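PDB 4IRN: prolyl-ACP dehydrogenase from Oscillatoria sp., which oxidises the prolyl group carried on an acyl carrier protein, using FAD as cofactor, in the biosynthesis of the cyanotoxin anatoxin-a. Local coordinates for residues A[138-147]-A[259-270]. Numbering follows the deposited sequence.
Sequences FGTEEQKEKY and ANRLGEEGTGLA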
ATOM      1  N   PHE A 138      -0.133  -2.271 -41.536  1.00 19.05           N
ATOM      2  CA  PHE A 138       0.199  -3.498 -42.266  1.00 19.72           C
ATOM      3  C   PHE A 138      -0.590  -3.781 -43.555  1.00 22.59           C
ATOM      4  O   PHE A 138      -0.193  -4.650 -44.336  1.00 21.81           O
ATOM      5  CB  PHE A 138       0.167  -4.709 -41.314  1.00 22.30           C
ATOM      6  CG  PHE A 138       1.086  -4.579 -40.117  1.00 24.55           C
ATOM      7  CD1 PHE A 138       2.405  -5.014 -40.183  1.00 26.99           C
ATOM      8  CD2 PHE A 138       0.626  -4.041 -38.921  1.00 26.87           C
ATOM      9  CE1 PHE A 138       3.251  -4.891 -39.081  1.00 27.52           C
ATOM     10  CE2 PHE A 138       1.475  -3.916 -37.825  1.00 29.51           C
ATOM     11  CZ  PHE A 138       2.781  -4.345 -37.911  1.00 27.16           C
ATOM     12  N   GLY A 139      -1.687  -3.068 -43.766  1.00 18.86           N
ATOM     13  CA  GLY A 139      -2.532  -3.264 -44.936  1.00 18.73           C
ATOM     14  C   GLY A 139      -1.942  -2.743 -46.228  1.00 23.67           C
ATOM     15  O   GLY A 139      -1.184  -1.765 -46.231  1.00 24.35           O
ATOM     16  N   THR A 140      -2.298  -3.401 -47.341  1.00 20.09           N
ATOM     17  CA  THR A 140      -1.872  -2.986 -48.675  1.00 20.04           C
ATOM     18  C   THR A 140      -2.717  -1.791 -49.098  1.00 26.29           C
ATOM     19  O   THR A 140      -3.740  -1.514 -48.463  1.00 26.25           O
ATOM     20  CB  THR A 140      -1.970  -4.146 -49.686  1.00 21.88           C
ATOM     21  OG1 THR A 140      -3.337  -4.503 -49.897  1.00 21.39           O
ATOM     22  CG2 THR A 140      -1.153  -5.360 -49.262  1.00 15.28           C
ATOM     23  N   GLU A 141      -2.296  -1.076 -50.157  1.00 23.82           N
ATOM     24  CA  GLU A 141      -3.029   0.089 -50.647  1.00 23.82           C
ATOM     25  C   GLU A 141      -4.492  -0.230 -50.958  1.00 27.20           C
ATOM     26  O   GLU A 141      -5.362   0.532 -50.545  1.00 28.02           O
ATOM     27  CB  GLU A 141      -2.309   0.772 -51.821  1.00 25.38           C
ATOM     28  CG  GLU A 141      -0.933   1.330 -51.469  1.00 40.72           C
ATOM     29  CD  GLU A 141      -0.851   2.276 -50.279  1.00 68.48           C
ATOM     30  OE1 GLU A 141      -1.682   3.212 -50.200  1.00 75.09           O
ATOM     31  OE2 GLU A 141       0.056   2.091 -49.433  1.00 55.66           O
ATOM     32  N   GLU A 142      -4.761  -1.390 -51.571  1.00 22.21           N
ATOM     33  CA  GLU A 142      -6.116  -1.837 -51.893  1.00 21.65           C
ATOM     34  C   GLU A 142      -6.939  -2.239 -50.666  1.00 22.90           C
ATOM     35  O   GLU A 142      -8.144  -2.007 -50.644  1.00 21.78           O
ATOM     36  CB  GLU A 142      -6.089  -2.982 -52.923  1.00 23.49           C
ATOM     37  CG  GLU A 142      -5.435  -2.655 -54.263  1.00 40.51           C
ATOM     38  CD  GLU A 142      -5.994  -1.509 -55.093  1.00 76.74           C
ATOM     39  OE1 GLU A 142      -7.204  -1.206 -54.993  1.00 77.15           O
ATOM     40  OE2 GLU A 142      -5.202  -0.892 -55.839  1.00 77.16           O
ATOM     41  N   GLN A 143      -6.292  -2.847 -49.656  1.00 18.14           N
ATOM     42  CA  GLN A 143      -6.918  -3.243 -48.384  1.00 16.78           C
ATOM     43  C   GLN A 143      -7.327  -2.006 -47.594  1.00 19.63           C
ATOM     44  O   GLN A 143      -8.416  -1.977 -47.016  1.00 18.77           O
ATOM     45  CB  GLN A 143      -5.956  -4.097 -47.546  1.00 17.71           C
ATOM     46  CG  GLN A 143      -5.859  -5.542 -48.007  1.00 23.72           C
ATOM     47  CD  GLN A 143      -4.812  -6.331 -47.268  1.00 28.54           C
ATOM     48  OE1 GLN A 143      -3.782  -5.815 -46.840  1.00 18.10           O
ATOM     49  NE2 GLN A 143      -5.029  -7.628 -47.164  1.00 24.47           N
ATOM     50  N   LYS A 144      -6.451  -0.984 -47.575  1.00 16.45           N
ATOM     51  CA  LYS A 144      -6.677   0.289 -46.896  1.00 15.87           C
ATOM     52  C   LYS A 144      -7.779   1.098 -47.602  1.00 21.05           C
ATOM     53  O   LYS A 144      -8.693   1.590 -46.934  1.00 20.92           O
ATOM     54  CB  LYS A 144      -5.378   1.098 -46.823  1.00 17.04           C
ATOM     55  CG  LYS A 144      -4.354   0.545 -45.839  1.00 19.38           C
ATOM     56  CD  LYS A 144      -3.211   1.517 -45.619  1.00 25.91           C
ATOM     57  CE  LYS A 144      -2.133   1.417 -46.670  1.00 33.45           C
ATOM     58  NZ  LYS A 144      -1.101   2.458 -46.475  1.00 46.18           N
ATOM     59  N   GLU A 145      -7.700   1.213 -48.946  1.00 17.72           N
ATOM     60  CA  GLU A 145      -8.665   1.934 -49.781  1.00 17.14           C
ATOM     61  C   GLU A 145     -10.085   1.401 -49.679  1.00 18.24           C
ATOM     62  O   GLU A 145     -11.024   2.177 -49.781  1.00 17.66           O
ATOM     63  CB  GLU A 145      -8.216   1.940 -51.247  1.00 18.48           C
ATOM     64  CG  GLU A 145      -7.203   3.010 -51.605  1.00 26.17           C
ATOM     65  CD  GLU A 145      -6.415   2.721 -52.863  1.00 52.83           C
ATOM     66  OE1 GLU A 145      -6.806   1.817 -53.634  1.00 50.14           O
ATOM     67  OE2 GLU A 145      -5.401   3.416 -53.094  1.00 49.71           O
ATOM     68  N   LYS A 146     -10.240   0.091 -49.475  1.00 12.86           N
ATOM     69  CA  LYS A 146     -11.546  -0.553 -49.332  1.00 12.01           C
ATOM     70  C   LYS A 146     -12.116  -0.461 -47.919  1.00 16.87           C
ATOM     71  O   LYS A 146     -13.260  -0.036 -47.760  1.00 15.98           O
ATOM     72  CB  LYS A 146     -11.501  -2.016 -49.807  1.00 13.46           C
ATOM     73  CG  LYS A 146     -12.827  -2.764 -49.678  1.00 19.87           C
ATOM     74  CD  LYS A 146     -12.659  -4.226 -50.048  1.00 32.26           C
ATOM     75  CE  LYS A 146     -13.951  -4.987 -49.948  1.00 41.34           C
ATOM     76  NZ  LYS A 146     -13.759  -6.411 -50.328  1.00 49.39           N
ATOM     77  N   TYR A 147     -11.340  -0.888 -46.898  1.00 14.29           N
ATOM     78  CA  TYR A 147     -11.823  -0.976 -45.520  1.00 13.54           C
ATOM     79  C   TYR A 147     -11.738   0.260 -44.624  1.00 18.96           C
ATOM     80  O   TYR A 147     -12.651   0.479 -43.827  1.00 17.28           O
ATOM     81  CB  TYR A 147     -11.278  -2.225 -44.821  1.00 13.40           C
ATOM     82  CG  TYR A 147     -11.740  -3.528 -45.442  1.00 13.09           C
ATOM     83  CD1 TYR A 147     -13.077  -3.920 -45.376  1.00 14.47           C
ATOM     84  CD2 TYR A 147     -10.835  -4.395 -46.041  1.00 13.24           C
ATOM     85  CE1 TYR A 147     -13.501  -5.130 -45.920  1.00 14.55           C
ATOM     86  CE2 TYR A 147     -11.246  -5.610 -46.585  1.00 14.28           C
ATOM     87  CZ  TYR A 147     -12.583  -5.974 -46.526  1.00 21.44           C
ATOM     88  OH  TYR A 147     -12.990  -7.174 -47.066  1.00 19.19           O
ATOM     89  N   ALA A 259      -6.373 -12.330 -50.358  1.00 19.27           N
ATOM     90  CA  ALA A 259      -6.400 -10.882 -50.530  1.00 19.09           C
ATOM     91  C   ALA A 259      -6.825 -10.185 -49.238  1.00 22.95           C
ATOM     92  O   ALA A 259      -6.451  -9.031 -49.023  1.00 21.85           O
ATOM     93  CB  ALA A 259      -7.367 -10.518 -51.639  1.00 19.87           C
ATOM     94  N   ASN A 260      -7.632 -10.876 -48.398  1.00 19.62           N
ATOM     95  CA  ASN A 260      -8.137 -10.360 -47.123  1.00 18.71           C
ATOM     96  C   ASN A 260      -7.250 -10.728 -45.926  1.00 20.54           C
ATOM     97  O   ASN A 260      -7.605 -10.443 -44.783  1.00 20.09           O
ATOM     98  CB  ASN A 260      -9.604 -10.725 -46.916  1.00 17.89           C
ATOM     99  CG  ASN A 260     -10.575  -9.616 -47.245  1.00 38.82           C
ATOM    100  OD1 ASN A 260     -10.371  -8.819 -48.160  1.00 32.49           O
ATOM    101  ND2 ASN A 260     -11.683  -9.564 -46.520  1.00 31.65           N
ATOM    102  N   ARG A 261      -6.075 -11.315 -46.200  1.00 15.50           N
ATOM    103  CA  ARG A 261      -5.073 -11.665 -45.199  1.00 14.75           C
ATOM    104  C   ARG A 261      -4.227 -10.428 -44.922  1.00 17.15           C
ATOM    105  O   ARG A 261      -3.612  -9.892 -45.832  1.00 15.40           O
ATOM    106  CB  ARG A 261      -4.206 -12.843 -45.711  1.00 14.53           C
ATOM    107  CG  ARG A 261      -3.071 -13.283 -44.804  1.00 20.72           C
ATOM    108  CD  ARG A 261      -2.106 -14.210 -45.493  1.00 26.30           C
ATOM    109  NE  ARG A 261      -1.292 -13.462 -46.448  1.00 38.52           N
ATOM    110  CZ  ARG A 261      -0.680 -13.980 -47.505  1.00 45.02           C
ATOM    111  NH1 ARG A 261      -0.872 -15.250 -47.835  1.00 22.17           N
ATOM    112  NH2 ARG A 261       0.056 -13.212 -48.290  1.00 29.59           N
ATOM    113  N   LEU A 262      -4.214  -9.965 -43.670  1.00 14.57           N
ATOM    114  CA  LEU A 262      -3.444  -8.782 -43.270  1.00 14.41           C
ATOM    115  C   LEU A 262      -1.986  -9.190 -43.064  1.00 21.36           C
ATOM    116  O   LEU A 262      -1.698 -10.053 -42.223  1.00 21.29           O
ATOM    117  CB  LEU A 262      -4.036  -8.136 -42.003  1.00 13.61           C
ATOM    118  CG  LEU A 262      -3.578  -6.716 -41.688  1.00 17.47           C
ATOM    119  CD1 LEU A 262      -4.164  -5.716 -42.666  1.00 17.55           C
ATOM    120  CD2 LEU A 262      -3.982  -6.338 -40.289  1.00 19.51           C
ATOM    121  N   GLY A 263      -1.105  -8.626 -43.895  1.00 18.01           N
ATOM    122  CA  GLY A 263       0.318  -8.936 -43.905  1.00 16.89           C
ATOM    123  C   GLY A 263       0.621 -10.303 -44.491  1.00 20.76           C
ATOM    124  O   GLY A 263      -0.283 -11.028 -44.917  1.00 18.94           O
ATOM    125  N   GLU A 264       1.908 -10.670 -44.509  1.00 19.14           N
ATOM    126  CA  GLU A 264       2.354 -11.968 -45.020  1.00 18.73           C
ATOM    127  C   GLU A 264       2.131 -13.058 -43.966  1.00 23.40           C
ATOM    128  O   GLU A 264       1.800 -12.752 -42.813  1.00 21.73           O
ATOM    129  CB  GLU A 264       3.846 -11.904 -45.421  1.00 19.86           C
ATOM    130  CG  GLU A 264       4.124 -11.158 -46.719  1.00 32.10           C
ATOM    131  CD  GLU A 264       3.599 -11.755 -48.017  1.00 57.96           C
ATOM    132  OE1 GLU A 264       3.417 -12.995 -48.088  1.00 57.63           O
ATOM    133  OE2 GLU A 264       3.413 -10.981 -48.984  1.00 47.01           O
ATOM    134  N   GLU A 265       2.307 -14.339 -44.368  1.00 21.73           N
ATOM    135  CA  GLU A 265       2.209 -15.492 -43.471  1.00 21.34           C
ATOM    136  C   GLU A 265       3.332 -15.383 -42.432  1.00 25.45           C
ATOM    137  O   GLU A 265       4.503 -15.200 -42.798  1.00 24.21           O
ATOM    138  CB  GLU A 265       2.365 -16.803 -44.257  1.00 22.41           C
ATOM    139  CG  GLU A 265       1.090 -17.316 -44.909  1.00 30.22           C
ATOM    140  CD  GLU A 265       1.178 -18.683 -45.566  1.00 42.34           C
ATOM    141  OE1 GLU A 265       2.281 -19.277 -45.555  1.00 33.57           O
ATOM    142  OE2 GLU A 265       0.147 -19.161 -46.099  1.00 37.38           O
ATOM    143  N   GLY A 266       2.957 -15.436 -41.155  1.00 22.92           N
ATOM    144  CA  GLY A 266       3.901 -15.362 -40.046  1.00 22.84           C
ATOM    145  C   GLY A 266       4.085 -13.985 -39.446  1.00 27.99           C
ATOM    146  O   GLY A 266       4.772 -13.862 -38.428  1.00 28.69           O
ATOM    147  N   THR A 267       3.466 -12.937 -40.060  1.00 24.33           N
ATOM    148  CA  THR A 267       3.545 -11.535 -39.602  1.00 23.98           C
ATOM    149  C   THR A 267       2.593 -11.235 -38.410  1.00 28.13           C
ATOM    150  O   THR A 267       2.732 -10.192 -37.764  1.00 26.97           O
ATOM    151  CB  THR A 267       3.320 -10.534 -40.780  1.00 31.10           C
ATOM    152  OG1 THR A 267       3.983 -10.934 -41.981  1.00 30.27           O
ATOM    153  CG2 THR A 267       3.733  -9.093 -40.442  1.00 29.18           C
ATOM    154  N   GLY A 268       1.661 -12.154 -38.139  1.00 25.11           N
ATOM    155  CA  GLY A 268       0.653 -12.054 -37.082  1.00 25.15           C
ATOM    156  C   GLY A 268       1.128 -11.572 -35.729  1.00 30.22           C
ATOM    157  O   GLY A 268       0.428 -10.810 -35.074  1.00 31.58           O
ATOM    158  N   LEU A 269       2.302 -11.982 -35.284  1.00 26.35           N
ATOM    159  CA  LEU A 269       2.897 -11.547 -34.021  1.00 25.39           C
ATOM    160  C   LEU A 269       3.251 -10.046 -34.063  1.00 27.08           C
ATOM    161  O   LEU A 269       2.874  -9.301 -33.144  1.00 27.35           O
ATOM    162  CB  LEU A 269       4.131 -12.415 -33.672  1.00 25.69           C
ATOM    163  CG  LEU A 269       4.963 -11.961 -32.459  1.00 30.84           C
ATOM    164  CD1 LEU A 269       4.222 -12.200 -31.163  1.00 30.13           C
ATOM    165  CD2 LEU A 269       6.317 -12.637 -32.438  1.00 34.87           C
ATOM    166  N   ALA A 270       3.979  -9.614 -35.136  1.00 19.66           N
ATOM    167  CA  ALA A 270       4.364  -8.222 -35.347  1.00 17.29           C
ATOM    168  C   ALA A 270       3.114  -7.326 -35.377  1.00 19.11           C
ATOM    169  O   ALA A 270       3.136  -6.219 -34.833  1.00 18.19           O
ATOM    170  CB  ALA A 270       5.147  -8.078 -36.645  1.00 17.46           C
TER
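With CG beside its backbone N (chi1 -78°) and the chain extended beyond it, Gln143 sends its amide from the first turn of helix 141-153 across to the backbone of 259-261. Its NE2 donates to Ala259 O at 2.7 Å, where the acceptor lies somewhat out of the amide plane, and to Arg261 O at 3.0 Å, where it lies in that plane although the donor stands above the carbonyl of Arg261. The other end of the amide is gripped too: OE1 accepts from Thr140 N at 2.9 Å, nearly straight and on a lone pair. A primary amide suits this place because it can donate twice and accept at once, and the three bonds fix its rotation. Thr140 is the N-cap and Gln143 the other half of a capping box, whose return bond from Gln143 N to Thr140 OG1 is weak. Strand 261-262 borders a mixed sheet, antiparallel to strand 218-224, and the contact joins the N-terminal helices of the acyl-CoA dehydrogenase fold to its beta part. One turn on, Tyr147 OH accepts from Asn260 ND2 at 2.8 Å, the amide plane turned 68° from the ring; a hydroxyl can also bond Glu224, and the amide NH2 can also donate to Met222 O. On the apolar side, CG of Leu262 lies anti to the backbone N (chi1 -164°), and CD1 packs 3.7 Å from Gly139 CA, where the chain leaves helix 118-138. Phe138 CB lies 4.3 Å from Leu262 CG. Phe138 CZ meets Ala270 O obliquely at 3.6 Å, and Phe138 CE1 lies 4.4 Å from Ala270 CB. Bulky apolar groups suit this side: both touch Ile271, Leu262 also packs on Leu135, and the Phe138 ring meets His274 edge-to-face.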